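Side-chain contacts in beta-galactosidase (Bacteroides thetaiotaomicron, PDB 5MUJ), which probably hydrolyses glycosidic linkages in side chain B of the plant pectin rhamnogalacturonan II, whose oligosaccharide it holds in a glycan pocket: residues E35-E40 with F303-D308; L49-T54 with W72-V77; L101-L106 with I359-S364; L165-A170 with Y206-Y211; A274-Q277 with V282-M285. All coordinates share one frame; numbering follows the deposited sequence. Where two conformers were deposited one is given.

Contact 1 of 5, residues E35-E40 with F303-D308; sequences EQIYEE and FAASYD
Ile37 is the first residue of the helical segment 35-40 to meet the strand segment 303-308, and it does so with both ends of its branched side chain. Its CG2 lies against the far half of the Phe303 ring, 3.5 Å from CE2, in an approach that is neither squarely over the face nor at the edge. The longer arm, nearly extended beyond CG1, carries CD1 to the CB of Ala305 at 4.0 Å. A beta-branched residue suits this place because two apolar neighbours must be met at once, and the small alanine leaves room for the longer arm.

One residue on, Tyr38 presents its inner part. Tyr38 N stands 3.8 Å from Phe303 CZ, and Tyr38 CB 4.0 Å from Phe303 CE1. With CG anti to the backbone N (chi1 173°), the phenol is carried off the strand, leaving only the edge of its ring near Phe303 CE1. Trp315 stacks with both Tyr38 and Phe303 and so bridges the two aromatics. At the end of the segment, Glu40 OE2 turns from this interface to a salt bridge with Lys339 and a hydrogen bond from Trp133.

On the strand, Phe303 and Ala305 face the helix while Ala304 points away, the usual beta alternation. The short axes are 10.0 Å apart at closest approach and run at 130° to each other. The arrangement is that of a helix that precedes the propeller in sequence, laid across one face of the four-stranded sheet that forms a blade of a five-bladed beta-propeller.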
# COMPACT_ATOMS: atom_id res chain seq x y z
N GLU A 35 4.02 9.65 -21.22
CA GLU A 35 4.94 10.77 -20.91
C GLU A 35 4.27 11.96 -20.21
O GLU A 35 4.86 12.55 -19.29
CB GLU A 35 5.71 11.16 -22.18
CG GLU A 35 6.68 10.06 -22.58
CD GLU A 35 7.25 10.19 -23.98
OE1 GLU A 35 7.05 11.23 -24.61
OE2 GLU A 35 7.91 9.23 -24.44
N GLN A 36 3.05 12.30 -20.62
CA GLN A 36 2.27 13.34 -19.95
C GLN A 36 1.95 12.96 -18.49
O GLN A 36 2.00 13.81 -17.61
CB GLN A 36 0.96 13.63 -20.68
CG GLN A 36 1.15 14.28 -22.05
CD GLN A 36 -0.12 14.29 -22.89
OE1 GLN A 36 -1.18 13.83 -22.46
NE2 GLN A 36 -0.02 14.82 -24.11
N ILE A 37 1.56 11.71 -18.26
CA ILE A 37 1.28 11.20 -16.89
C ILE A 37 2.54 11.29 -16.02
O ILE A 37 2.48 11.80 -14.90
CB ILE A 37 0.73 9.75 -16.90
CG1 ILE A 37 -0.68 9.77 -17.50
CG2 ILE A 37 0.68 9.18 -15.48
CD1 ILE A 37 -1.18 8.41 -17.94
N TYR A 38 3.68 10.87 -16.56
CA TYR A 38 4.96 11.02 -15.84
C TYR A 38 5.21 12.48 -15.39
O TYR A 38 5.54 12.73 -14.24
CB TYR A 38 6.15 10.47 -16.66
CG TYR A 38 7.51 10.75 -16.04
CD1 TYR A 38 8.04 9.95 -15.05
CD2 TYR A 38 8.26 11.84 -16.47
CE1 TYR A 38 9.29 10.23 -14.48
CE2 TYR A 38 9.50 12.12 -15.92
CZ TYR A 38 10.01 11.33 -14.93
OH TYR A 38 11.22 11.60 -14.37
N GLU A 39 5.06 13.43 -16.30
CA GLU A 39 5.32 14.83 -16.00
C GLU A 39 4.34 15.30 -14.94
O GLU A 39 4.70 16.06 -14.05
CB GLU A 39 5.20 15.64 -17.26
CG GLU A 39 6.29 15.40 -18.29
CD GLU A 39 7.73 15.48 -17.80
OE1 GLU A 39 8.05 16.25 -16.87
OE2 GLU A 39 8.59 14.81 -18.41
N GLU A 40 3.09 14.83 -15.00
CA GLU A 40 2.06 15.19 -14.01
C GLU A 40 2.33 14.64 -12.60
O GLU A 40 2.02 15.31 -11.61
CB GLU A 40 0.69 14.72 -14.53
CG GLU A 40 -0.53 15.03 -13.64
CD GLU A 40 -0.84 16.51 -13.48
OE1 GLU A 40 -0.37 17.33 -14.29
OE2 GLU A 40 -1.60 16.82 -12.53
N PHE A 303 4.98 3.57 -12.26
CA PHE A 303 3.55 3.50 -12.47
C PHE A 303 3.23 2.79 -13.76
O PHE A 303 4.09 2.65 -14.62
CB PHE A 303 2.93 4.89 -12.49
CG PHE A 303 3.28 5.68 -13.72
CD1 PHE A 303 4.49 6.37 -13.79
CD2 PHE A 303 2.44 5.68 -14.81
CE1 PHE A 303 4.83 7.10 -14.94
CE2 PHE A 303 2.78 6.41 -15.96
CZ PHE A 303 3.97 7.12 -16.03
N ALA A 304 1.97 2.39 -13.83
CA ALA A 304 1.34 1.90 -15.03
C ALA A 304 0.03 2.63 -15.28
O ALA A 304 -0.48 3.32 -14.38
CB ALA A 304 1.11 0.39 -14.90
N ALA A 305 -0.55 2.49 -16.47
CA ALA A 305 -1.85 3.10 -16.73
C ALA A 305 -2.75 2.18 -17.57
O ALA A 305 -2.24 1.27 -18.24
CB ALA A 305 -1.69 4.50 -17.38
N SER A 306 -4.05 2.40 -17.47
CA SER A 306 -5.06 1.52 -18.09
C SER A 306 -6.37 2.26 -18.31
O SER A 306 -6.72 3.15 -17.53
CB SER A 306 -5.32 0.29 -17.22
OG SER A 306 -6.32 -0.48 -17.79
N TYR A 307 -7.09 1.92 -19.37
CA TYR A 307 -8.45 2.48 -19.59
C TYR A 307 -9.55 1.58 -19.01
O TYR A 307 -10.67 2.05 -18.74
CB TYR A 307 -8.73 2.72 -21.07
CG TYR A 307 -7.87 3.81 -21.66
CD1 TYR A 307 -8.14 5.15 -21.37
CD2 TYR A 307 -6.80 3.51 -22.50
CE1 TYR A 307 -7.35 6.16 -21.89
CE2 TYR A 307 -6.00 4.51 -23.02
CZ TYR A 307 -6.28 5.84 -22.72
OH TYR A 307 -5.51 6.87 -23.23
N ASP A 308 -9.20 0.31 -18.78
CA ASP A 308 -10.18 -0.76 -18.46
C ASP A 308 -9.94 -1.56 -17.15
O ASP A 308 -10.63 -2.55 -16.91
CB ASP A 308 -10.28 -1.71 -19.65
CG ASP A 308 -9.02 -2.53 -19.88
OD1 ASP A 308 -8.17 -2.67 -18.98
OD2 ASP A 308 -8.88 -3.07 -21.00

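Contact 2 of 5, residues L49-T54 with W72-V77; sequences LAVAPT and WLMTYV
Val51 does the tight work here, each of its methyl groups having its own partner. CG1 rests over one face of the Tyr76 ring in a CH-pi contact, 4.1 Å from the centroid and 23° off the normal. It is offset toward the rim, with CZ the nearest ring atom at 3.8 Å. The other methyl, CG2, meets the selenium of Met74 tip to tip, 4.0 Å from SE; this residue is selenomethionine in the crystal. Valine suits the spot because CG1 anti to the backbone N (chi1 -169°) leaves CG2 turned to the second partner.

Ala50 and Val51 together face Ile359 as a classic beta bulge, where the outer strand of the propeller's closing blade turns a corner. The bulge lets two consecutive side chains both point toward strand 71-79 of the first blade, which a regular strand would not do.

Packing slackens at Ala50, whose CB stays 4.4 Å from Met74 CE; the bend of the Met74 chain at chi3 brings the methyl even that near, and Trp103 lies against both residues. Tyr76 OH is hydrogen-bonded to Thr105, which ties down the far end of the ring. Beyond Val51 the chain leaves the interface; Ala52 is partly exposed and Thr54 is exposed, though Pro53 between them is buried.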
# COMPACT_ATOMS: atom_id res chain seq x y z
N LEU A 49 11.90 12.26 5.99
CA LEU A 49 11.00 11.39 6.75
C LEU A 49 9.78 12.14 7.24
O LEU A 49 9.85 13.34 7.61
CB LEU A 49 11.74 10.70 7.88
CG LEU A 49 12.85 9.74 7.43
CD1 LEU A 49 13.91 9.51 8.49
CD2 LEU A 49 12.27 8.40 6.97
N ALA A 50 8.65 11.45 7.21
CA ALA A 50 7.38 11.95 7.71
C ALA A 50 7.09 11.31 9.07
O ALA A 50 6.65 11.96 10.02
CB ALA A 50 6.27 11.56 6.74
N VAL A 51 7.25 9.99 9.11
CA VAL A 51 7.03 9.21 10.29
C VAL A 51 8.16 8.21 10.45
O VAL A 51 8.32 7.35 9.59
CB VAL A 51 5.65 8.49 10.28
CG1 VAL A 51 5.36 7.89 11.65
CG2 VAL A 51 4.51 9.45 9.94
N ALA A 52 8.88 8.27 11.55
CA ALA A 52 10.04 7.45 11.83
C ALA A 52 9.94 6.78 13.20
O ALA A 52 9.43 7.37 14.16
CB ALA A 52 11.29 8.29 11.76
N PRO A 53 10.44 5.53 13.30
CA PRO A 53 10.59 4.88 14.60
C PRO A 53 11.62 5.59 15.47
O PRO A 53 12.62 6.12 14.94
CB PRO A 53 11.06 3.47 14.23
CG PRO A 53 11.80 3.67 12.97
CD PRO A 53 11.05 4.72 12.23
N THR A 54 11.32 5.65 16.76
CA THR A 54 12.20 6.31 17.74
C THR A 54 13.27 5.37 18.32
O THR A 54 14.17 5.81 19.02
CB THR A 54 11.42 7.05 18.86
OG1 THR A 54 10.47 6.19 19.52
CG2 THR A 54 10.68 8.25 18.30
N TRP A 72 -5.39 16.40 7.54
CA TRP A 72 -4.83 15.27 6.83
C TRP A 72 -4.55 14.12 7.82
O TRP A 72 -4.02 14.32 8.91
CB TRP A 72 -3.54 15.64 6.11
CG TRP A 72 -3.77 16.68 5.03
CD1 TRP A 72 -3.56 18.04 5.11
CD2 TRP A 72 -4.27 16.43 3.73
NE1 TRP A 72 -3.91 18.64 3.93
CE2 TRP A 72 -4.33 17.67 3.05
CE3 TRP A 72 -4.67 15.28 3.05
CZ2 TRP A 72 -4.79 17.78 1.73
CZ3 TRP A 72 -5.11 15.40 1.74
CH2 TRP A 72 -5.15 16.61 1.09
N LEU A 73 -4.91 12.90 7.41
CA LEU A 73 -4.74 11.72 8.23
C LEU A 73 -3.89 10.68 7.48
O LEU A 73 -3.90 10.69 6.26
CB LEU A 73 -6.11 11.18 8.56
CG LEU A 73 -7.01 12.15 9.34
CD1 LEU A 73 -8.43 11.65 9.32
CD2 LEU A 73 -6.50 12.29 10.75
N MSE A 74 -3.04 9.95 8.20
CA MSE A 74 -2.26 8.85 7.61
C MSE A 74 -2.37 7.64 8.50
O MSE A 74 -1.96 7.67 9.65
CB MSE A 74 -0.78 9.24 7.47
CG MSE A 74 0.00 8.13 6.77
SE MSE A 74 1.90 8.31 7.15
CE MSE A 74 2.16 10.10 6.37
N THR A 75 -2.87 6.54 7.93
CA THR A 75 -2.71 5.24 8.63
C THR A 75 -1.39 4.64 8.19
O THR A 75 -0.91 4.94 7.12
CB THR A 75 -3.83 4.16 8.41
OG1 THR A 75 -4.06 3.92 7.01
CG2 THR A 75 -5.09 4.53 9.05
N TYR A 76 -0.77 3.90 9.10
CA TYR A 76 0.48 3.19 8.83
C TYR A 76 0.62 1.94 9.71
O TYR A 76 -0.08 1.78 10.70
CB TYR A 76 1.69 4.11 8.94
CG TYR A 76 1.93 4.69 10.33
CD1 TYR A 76 2.74 4.02 11.25
CD2 TYR A 76 1.40 5.94 10.70
CE1 TYR A 76 2.96 4.51 12.52
CE2 TYR A 76 1.63 6.46 11.98
CZ TYR A 76 2.44 5.78 12.86
OH TYR A 76 2.69 6.27 14.12
N VAL A 77 1.50 1.02 9.30
CA VAL A 77 1.70 -0.17 10.08
C VAL A 77 3.04 -0.07 10.83
O VAL A 77 4.00 0.58 10.37
CB VAL A 77 1.63 -1.47 9.21
CG1 VAL A 77 0.29 -1.47 8.47
CG2 VAL A 77 2.84 -1.60 8.27

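Contact 3 of 5, residues L101-L106 with I359-S364; sequences LDWRTL and IAIATS
The backbone N of Leu101 shares the side-chain oxygen OD1 of Asn99 with the backbone N of Asp102, so that one carboxamide oxygen grips two successive amides, as in an Asx turn. This turn places Leu101 beside Ile361, which it meets as much with its main chain as with its side chain. Ile361 CD1 lies 4.0 Å from Leu101 CA and 4.1 Å from Leu101 CD2, the two side chains crossing at about a right angle.

The same methyl reaches the Trp103 indole at its edge, near the ring plane, 4.2 Å from NE1. That nitrogen is already hydrogen-bonded to Leu100 O, so its polar demand is met while its border packs against hydrocarbon. Isoleucine fits because CD1 ends a fully extended arm (chi2 -180°), long enough to bring one methyl up to both the turn and the border of the indole.

The loop that includes 101-103 leads from strand 90-97 into the edge strand 104-110 of the first blade, whereas Ile361 belongs to strand 357-363 of the closing blade and also packs on Phe347 of strand 343-351. Trp103 also touches Trp72 and Met74 of strand 71-79, so the indole lies where the two sheets adjoin.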
# COMPACT_ATOMS: atom_id res chain seq x y z
N LEU A 101 3.23 17.46 5.69
CA LEU A 101 4.66 17.27 5.86
C LEU A 101 5.05 16.88 7.29
O LEU A 101 5.92 16.03 7.49
CB LEU A 101 5.39 18.59 5.48
CG LEU A 101 5.21 19.02 4.03
CD1 LEU A 101 5.76 20.46 3.85
CD2 LEU A 101 5.84 17.98 3.05
N ASP A 102 4.46 17.61 8.25
CA ASP A 102 4.66 17.44 9.67
C ASP A 102 3.50 16.63 10.24
O ASP A 102 2.32 17.05 10.16
CB ASP A 102 4.71 18.81 10.39
CG ASP A 102 5.93 19.63 10.01
OD1 ASP A 102 5.88 20.35 9.00
OD2 ASP A 102 6.94 19.55 10.72
N TRP A 103 3.86 15.55 10.90
CA TRP A 103 2.90 14.48 11.30
C TRP A 103 2.97 14.23 12.79
O TRP A 103 4.06 14.22 13.39
CB TRP A 103 3.16 13.14 10.53
CG TRP A 103 2.80 13.30 9.11
CD1 TRP A 103 3.62 13.72 8.09
CD2 TRP A 103 1.51 13.11 8.53
NE1 TRP A 103 2.90 13.83 6.92
CE2 TRP A 103 1.61 13.46 7.17
CE3 TRP A 103 0.27 12.72 9.03
CZ2 TRP A 103 0.50 13.45 6.33
CZ3 TRP A 103 -0.78 12.71 8.20
CH2 TRP A 103 -0.67 13.05 6.87
N ARG A 104 1.80 14.02 13.41
CA ARG A 104 1.76 13.64 14.83
C ARG A 104 0.96 12.35 15.03
O ARG A 104 -0.22 12.28 14.71
CB ARG A 104 1.14 14.76 15.65
CG ARG A 104 1.88 16.10 15.58
CD ARG A 104 1.10 17.17 16.32
NE ARG A 104 -0.20 17.39 15.68
CZ ARG A 104 -0.40 18.21 14.65
NH1 ARG A 104 0.62 18.91 14.14
NH2 ARG A 104 -1.60 18.31 14.10
N THR A 105 1.61 11.35 15.62
CA THR A 105 0.95 10.04 15.83
C THR A 105 -0.05 10.12 16.94
O THR A 105 0.24 10.74 18.00
CB THR A 105 1.99 8.98 16.12
OG1 THR A 105 2.73 8.81 14.92
CG2 THR A 105 1.31 7.67 16.58
N LEU A 106 -1.25 9.58 16.67
CA LEU A 106 -2.36 9.66 17.62
C LEU A 106 -2.55 8.40 18.45
O LEU A 106 -2.99 8.51 19.60
CB LEU A 106 -3.66 9.99 16.90
CG LEU A 106 -3.75 11.34 16.19
CD1 LEU A 106 -5.05 11.54 15.43
CD2 LEU A 106 -3.64 12.50 17.19
N ILE A 359 8.56 6.03 6.94
CA ILE A 359 7.81 6.62 5.84
C ILE A 359 8.42 7.98 5.54
O ILE A 359 8.63 8.80 6.47
CB ILE A 359 6.32 6.75 6.17
CG1 ILE A 359 5.70 5.35 6.28
CG2 ILE A 359 5.54 7.58 5.14
CD1 ILE A 359 4.36 5.27 6.98
N ALA A 360 8.70 8.24 4.27
CA ALA A 360 9.26 9.53 3.77
C ALA A 360 8.38 10.14 2.69
O ALA A 360 7.41 9.53 2.22
CB ALA A 360 10.63 9.36 3.26
N ILE A 361 8.71 11.38 2.32
CA ILE A 361 7.96 12.09 1.31
C ILE A 361 8.85 12.70 0.23
O ILE A 361 9.90 13.28 0.55
CB ILE A 361 7.20 13.27 1.94
CG1 ILE A 361 6.64 12.84 3.28
CG2 ILE A 361 6.08 13.71 1.03
CD1 ILE A 361 5.86 13.96 3.94
N ALA A 362 8.39 12.64 -1.01
CA ALA A 362 9.03 13.39 -2.10
C ALA A 362 7.95 14.32 -2.72
O ALA A 362 6.76 14.02 -2.67
CB ALA A 362 9.63 12.43 -3.13
N THR A 363 8.37 15.47 -3.27
CA THR A 363 7.42 16.45 -3.79
C THR A 363 7.80 16.95 -5.18
O THR A 363 8.94 16.84 -5.59
CB THR A 363 7.26 17.65 -2.84
OG1 THR A 363 8.53 18.25 -2.62
CG2 THR A 363 6.65 17.18 -1.50
N SER A 364 6.82 17.49 -5.89
CA SER A 364 7.03 18.03 -7.23
C SER A 364 7.81 19.39 -7.28
O SER A 364 8.42 19.70 -8.31
CB SER A 364 5.71 18.22 -7.94
OG SER A 364 4.83 18.97 -7.13

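Contact 4 of 5, residues L165-A170 with Y206-Y211; sequences LFVGLA and YKSTVY. With 8PK (4-O-[(1R)-1-hydroxyethyl]-2-O-methyl-alpha-L-fucopyranose), chain B.
Leu165 CD1 overlaps one side of the Tyr206 ring, lying 4.1 Å from CE1 and as close to CD1, in an oblique approach. Although the Tyr206 side chain sets out away from segment 165-170, CG lies anti to the carbonyl carbon (chi1 -66°), and the long ring swings back to meet the leucine. A branched aliphatic suits this place: its methyl packs on the ring carbons and makes no polar demand.

Farther along the strands, Val167 CG1 sits 3.5 Å from Ser208 OG and 3.9 Å from its CB. This is methyl against hydroxyl, a packing contact only; the hydrogen bond of OG is with Thr149 OG1. Serine is small enough to let the valine come close, and Thr149 satisfies its buried polar atom. Strand 166-172 lies in one blade of the propeller and strand 204-212 opens the next, so these two pairs stitch adjacent blades together.

The outer end of Tyr206 belongs to the glycan pocket. Its OH approaches the methylated fucose unit of the bound oligosaccharide (8PK), 3.4 Å from C2 and 3.5 Å from C1. The O-methyl carbon C7 lies at the ring edge, 4.2 Å from Tyr206 CE2. Methyl carbons of Leu165 and of the sugar's O-methyl group thus approach the ring, while its hydroxyl lies against C1 and C2. This is consistent with the ring contributing to the sugar site largely by van der Waals contact, while Lys238 NZ supplies a hydrogen bond to the same sugar.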
# COMPACT_ATOMS: atom_id res chain seq x y z
N LEU A 165 -0.41 -14.96 5.44
CA LEU A 165 -1.26 -13.79 5.68
C LEU A 165 -2.47 -13.79 4.75
O LEU A 165 -2.37 -14.23 3.59
CB LEU A 165 -0.47 -12.52 5.55
CG LEU A 165 0.86 -12.50 6.26
CD1 LEU A 165 1.80 -11.58 5.49
CD2 LEU A 165 0.71 -12.08 7.71
N PHE A 166 -3.63 -13.43 5.29
CA PHE A 166 -4.89 -13.43 4.56
C PHE A 166 -5.49 -12.03 4.58
O PHE A 166 -5.12 -11.23 5.45
CB PHE A 166 -5.90 -14.44 5.16
CG PHE A 166 -5.31 -15.78 5.52
CD1 PHE A 166 -4.48 -16.47 4.63
CD2 PHE A 166 -5.58 -16.35 6.75
CE1 PHE A 166 -3.94 -17.70 4.97
CE2 PHE A 166 -5.04 -17.59 7.09
CZ PHE A 166 -4.21 -18.25 6.20
N VAL A 167 -6.44 -11.74 3.70
CA VAL A 167 -7.13 -10.43 3.65
C VAL A 167 -8.28 -10.35 4.65
O VAL A 167 -9.28 -11.00 4.55
CB VAL A 167 -7.66 -10.05 2.22
CG1 VAL A 167 -8.13 -8.58 2.10
CG2 VAL A 167 -6.56 -10.21 1.21
N GLY A 168 -8.18 -9.44 5.60
CA GLY A 168 -9.28 -9.16 6.50
C GLY A 168 -10.08 -7.90 6.16
O GLY A 168 -9.66 -7.09 5.33
N LEU A 169 -11.24 -7.77 6.78
CA LEU A 169 -12.15 -6.65 6.56
C LEU A 169 -12.45 -5.99 7.90
O LEU A 169 -12.76 -6.69 8.88
CB LEU A 169 -13.49 -7.13 5.98
CG LEU A 169 -14.53 -6.04 5.66
CD1 LEU A 169 -14.06 -5.09 4.56
CD2 LEU A 169 -15.86 -6.69 5.28
N ALA A 170 -12.35 -4.66 7.93
CA ALA A 170 -12.70 -3.87 9.09
C ALA A 170 -13.56 -2.72 8.71
O ALA A 170 -13.60 -2.31 7.55
CB ALA A 170 -11.47 -3.38 9.82
N TYR A 206 -0.90 -10.33 0.51
CA TYR A 206 -0.23 -9.17 1.09
C TYR A 206 -1.19 -7.93 1.05
O TYR A 206 -2.37 -8.07 1.44
CB TYR A 206 1.10 -8.92 0.43
CG TYR A 206 2.14 -9.98 0.63
CD1 TYR A 206 2.84 -10.07 1.82
CD2 TYR A 206 2.47 -10.89 -0.38
CE1 TYR A 206 3.84 -10.98 2.03
CE2 TYR A 206 3.45 -11.84 -0.17
CZ TYR A 206 4.13 -11.90 1.02
OH TYR A 206 5.13 -12.82 1.18
N LYS A 207 -0.72 -6.75 0.61
CA LYS A 207 -1.57 -5.52 0.67
C LYS A 207 -2.80 -5.67 -0.24
O LYS A 207 -2.71 -6.42 -1.24
CB LYS A 207 -0.78 -4.25 0.29
CG LYS A 207 -1.65 -3.04 0.02
CD LYS A 207 -0.94 -1.68 0.08
CE LYS A 207 -1.92 -0.55 -0.22
NZ LYS A 207 -1.25 0.79 -0.06
N SER A 208 -3.93 -5.10 0.17
CA SER A 208 -5.15 -4.95 -0.60
C SER A 208 -5.68 -3.53 -0.48
O SER A 208 -5.39 -2.84 0.49
CB SER A 208 -6.23 -5.90 -0.06
OG SER A 208 -6.51 -5.55 1.31
N THR A 209 -6.47 -3.09 -1.46
CA THR A 209 -7.22 -1.81 -1.35
C THR A 209 -8.49 -2.01 -2.13
O THR A 209 -8.44 -2.58 -3.24
CB THR A 209 -6.43 -0.60 -1.89
OG1 THR A 209 -5.35 -0.33 -1.00
CG2 THR A 209 -7.30 0.61 -1.97
N VAL A 210 -9.62 -1.68 -1.54
CA VAL A 210 -10.92 -1.80 -2.20
C VAL A 210 -11.39 -0.43 -2.67
O VAL A 210 -11.40 0.55 -1.89
CB VAL A 210 -11.97 -2.43 -1.25
CG1 VAL A 210 -13.37 -2.43 -1.87
CG2 VAL A 210 -11.51 -3.82 -0.85
N TYR A 211 -11.79 -0.36 -3.93
CA TYR A 211 -12.30 0.86 -4.57
C TYR A 211 -13.81 0.75 -4.80
O TYR A 211 -14.30 -0.34 -5.07
CB TYR A 211 -11.56 1.07 -5.90
CG TYR A 211 -10.06 1.26 -5.70
CD1 TYR A 211 -9.58 2.50 -5.22
CD2 TYR A 211 -9.14 0.26 -5.96
CE1 TYR A 211 -8.23 2.69 -4.99
CE2 TYR A 211 -7.79 0.44 -5.73
CZ TYR A 211 -7.33 1.67 -5.25
OH TYR A 211 -5.97 1.81 -5.04
O9 8PK B . 6.18 -18.88 3.05
C8 8PK B . 5.52 -17.77 2.46
C10 8PK B . 4.23 -17.47 3.20
O4 8PK B . 6.39 -16.62 2.46
C4 8PK B . 7.65 -16.87 1.84
C5 8PK B . 8.69 -15.98 2.48
C6 8PK B . 8.77 -16.19 4.00
O5 8PK B . 8.39 -14.59 2.19
C3 8PK B . 7.59 -16.64 0.34
O3 8PK B . 6.62 -17.46 -0.31
C2 8PK B . 7.24 -15.19 0.09
O2 8PK B . 7.22 -14.97 -1.33
C7 8PK B . 5.91 -14.75 -1.87
C1 8PK B . 8.25 -14.28 0.79

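Contact 5 of 5, residues A274-Q277 with V282-M285; sequences AHIQ and VYVM
Gln277 and Val284 form the hydrogen-bonded pair of this antiparallel ladder, and two main-chain bonds join them. Val284 N gives to Gln277 O at 2.8 Å. The return bond, Gln277 N to Val284 O, is 3.0 Å long. Around them lie the weaker CA-H...O contacts usual in such sheets: Ile276 CA is 3.3 Å from Val284 O, and Met285 CA is 3.5 Å from His275 O.

Apolar contacts gather on the face that carries Ile276 and Met285, the non-hydrogen-bonded pair. Ala274 CB lies 3.8 Å from Met285 CG and 3.9 Å from Met285 SE; the bend of the selenomethionine chain at chi3 (-74°) brings its CE to 4.1 Å from the same Ala274 CB. On the other side of Ile276, CG2 stands 4.0 Å from Tyr283 CD1, meeting the ring obliquely. Phe225 of another blade packs on both Ile276 and Met285.

The other face carries Gln277 and Val284, one polar and one apolar. The Gln277 amide leaves the blade, OE1 to Tyr137 OH and NE2 to Val337 O of strand 331-340, an apt use of a group that can both accept and donate. Val284, beta-branched and well suited to a strand, is covered by Ile37 of helix 31-41.

Strands 270-279 and 282-290 make a beta hairpin, and the hairpin forms the first two strands of an antiparallel four-stranded propeller blade.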
# COMPACT_ATOMS: atom_id res chain seq x y z
N ALA A 274 -0.37 -1.85 -5.22
CA ALA A 274 -1.08 -1.10 -6.21
C ALA A 274 -1.95 -0.03 -5.53
O ALA A 274 -2.72 -0.33 -4.61
CB ALA A 274 -1.92 -2.00 -7.11
N HIS A 275 -1.79 1.19 -6.04
CA HIS A 275 -2.48 2.41 -5.57
C HIS A 275 -2.96 3.12 -6.82
O HIS A 275 -2.16 3.62 -7.60
CB HIS A 275 -1.51 3.27 -4.71
CG HIS A 275 -1.95 4.70 -4.48
ND1 HIS A 275 -3.16 5.04 -3.91
CD2 HIS A 275 -1.30 5.86 -4.72
CE1 HIS A 275 -3.24 6.37 -3.82
NE2 HIS A 275 -2.13 6.89 -4.31
N ILE A 276 -4.28 3.12 -7.01
CA ILE A 276 -4.94 3.59 -8.24
C ILE A 276 -5.66 4.93 -8.05
O ILE A 276 -6.44 5.10 -7.12
CB ILE A 276 -5.95 2.55 -8.77
CG1 ILE A 276 -5.21 1.22 -9.01
CG2 ILE A 276 -6.60 3.03 -10.08
CD1 ILE A 276 -6.07 0.14 -9.57
N GLN A 277 -5.37 5.88 -8.95
CA GLN A 277 -6.14 7.11 -9.06
C GLN A 277 -6.63 7.30 -10.49
O GLN A 277 -6.04 6.77 -11.43
CB GLN A 277 -5.28 8.29 -8.62
CG GLN A 277 -5.01 8.20 -7.13
CD GLN A 277 -4.37 9.43 -6.57
OE1 GLN A 277 -4.87 10.55 -6.75
NE2 GLN A 277 -3.26 9.23 -5.85
N VAL A 282 -8.31 8.07 -17.81
CA VAL A 282 -7.32 7.02 -17.57
C VAL A 282 -7.09 6.74 -16.07
O VAL A 282 -7.13 7.63 -15.23
CB VAL A 282 -6.00 7.30 -18.33
CG1 VAL A 282 -5.14 8.33 -17.61
CG2 VAL A 282 -5.20 6.00 -18.58
N TYR A 283 -6.87 5.46 -15.75
CA TYR A 283 -6.46 5.02 -14.41
C TYR A 283 -4.95 4.94 -14.39
O TYR A 283 -4.35 4.43 -15.34
CB TYR A 283 -7.03 3.63 -14.06
CG TYR A 283 -8.53 3.61 -13.98
CD1 TYR A 283 -9.21 4.10 -12.85
CD2 TYR A 283 -9.29 3.09 -15.03
CE1 TYR A 283 -10.59 4.06 -12.78
CE2 TYR A 283 -10.67 3.10 -14.97
CZ TYR A 283 -11.30 3.58 -13.85
OH TYR A 283 -12.67 3.56 -13.80
N VAL A 284 -4.36 5.46 -13.30
CA VAL A 284 -2.94 5.37 -13.06
C VAL A 284 -2.69 4.51 -11.84
O VAL A 284 -3.25 4.77 -10.77
CB VAL A 284 -2.36 6.78 -12.83
CG1 VAL A 284 -0.86 6.70 -12.54
CG2 VAL A 284 -2.65 7.61 -14.06
N MSE A 285 -1.88 3.47 -12.00
CA MSE A 285 -1.51 2.63 -10.90
C MSE A 285 -0.12 3.00 -10.52
O MSE A 285 0.83 2.76 -11.27
CB MSE A 285 -1.54 1.15 -11.30
CG MSE A 285 -1.16 0.25 -10.14
SE MSE A 285 -0.65 -1.52 -10.77
CE MSE A 285 -2.44 -2.16 -11.20

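Contacts 1 and 5 share one blade, their centres 8 Å apart: Ala304 O meets Met285 N at 2.8 Å and Ser306 O meets Tyr283 N at 2.9 Å. Contacts 2 and 3, 7 Å apart between centres, form a second cluster where the first and closing blades adjoin, with Ala50 N lying 2.7 Å from Ile359 O. Contact 4 lies across the chain's centre from contact 3, and reaches contact 5 through Tyr211 OH, 2.9 Å from Ile276 N. It alone holds a residue of the glycan pocket, Tyr206, whose side chain is also about 5 Å from the bound galactose; the side chain of Tyr76 of contact 2 lies about 12 Å from a bound rhamnose.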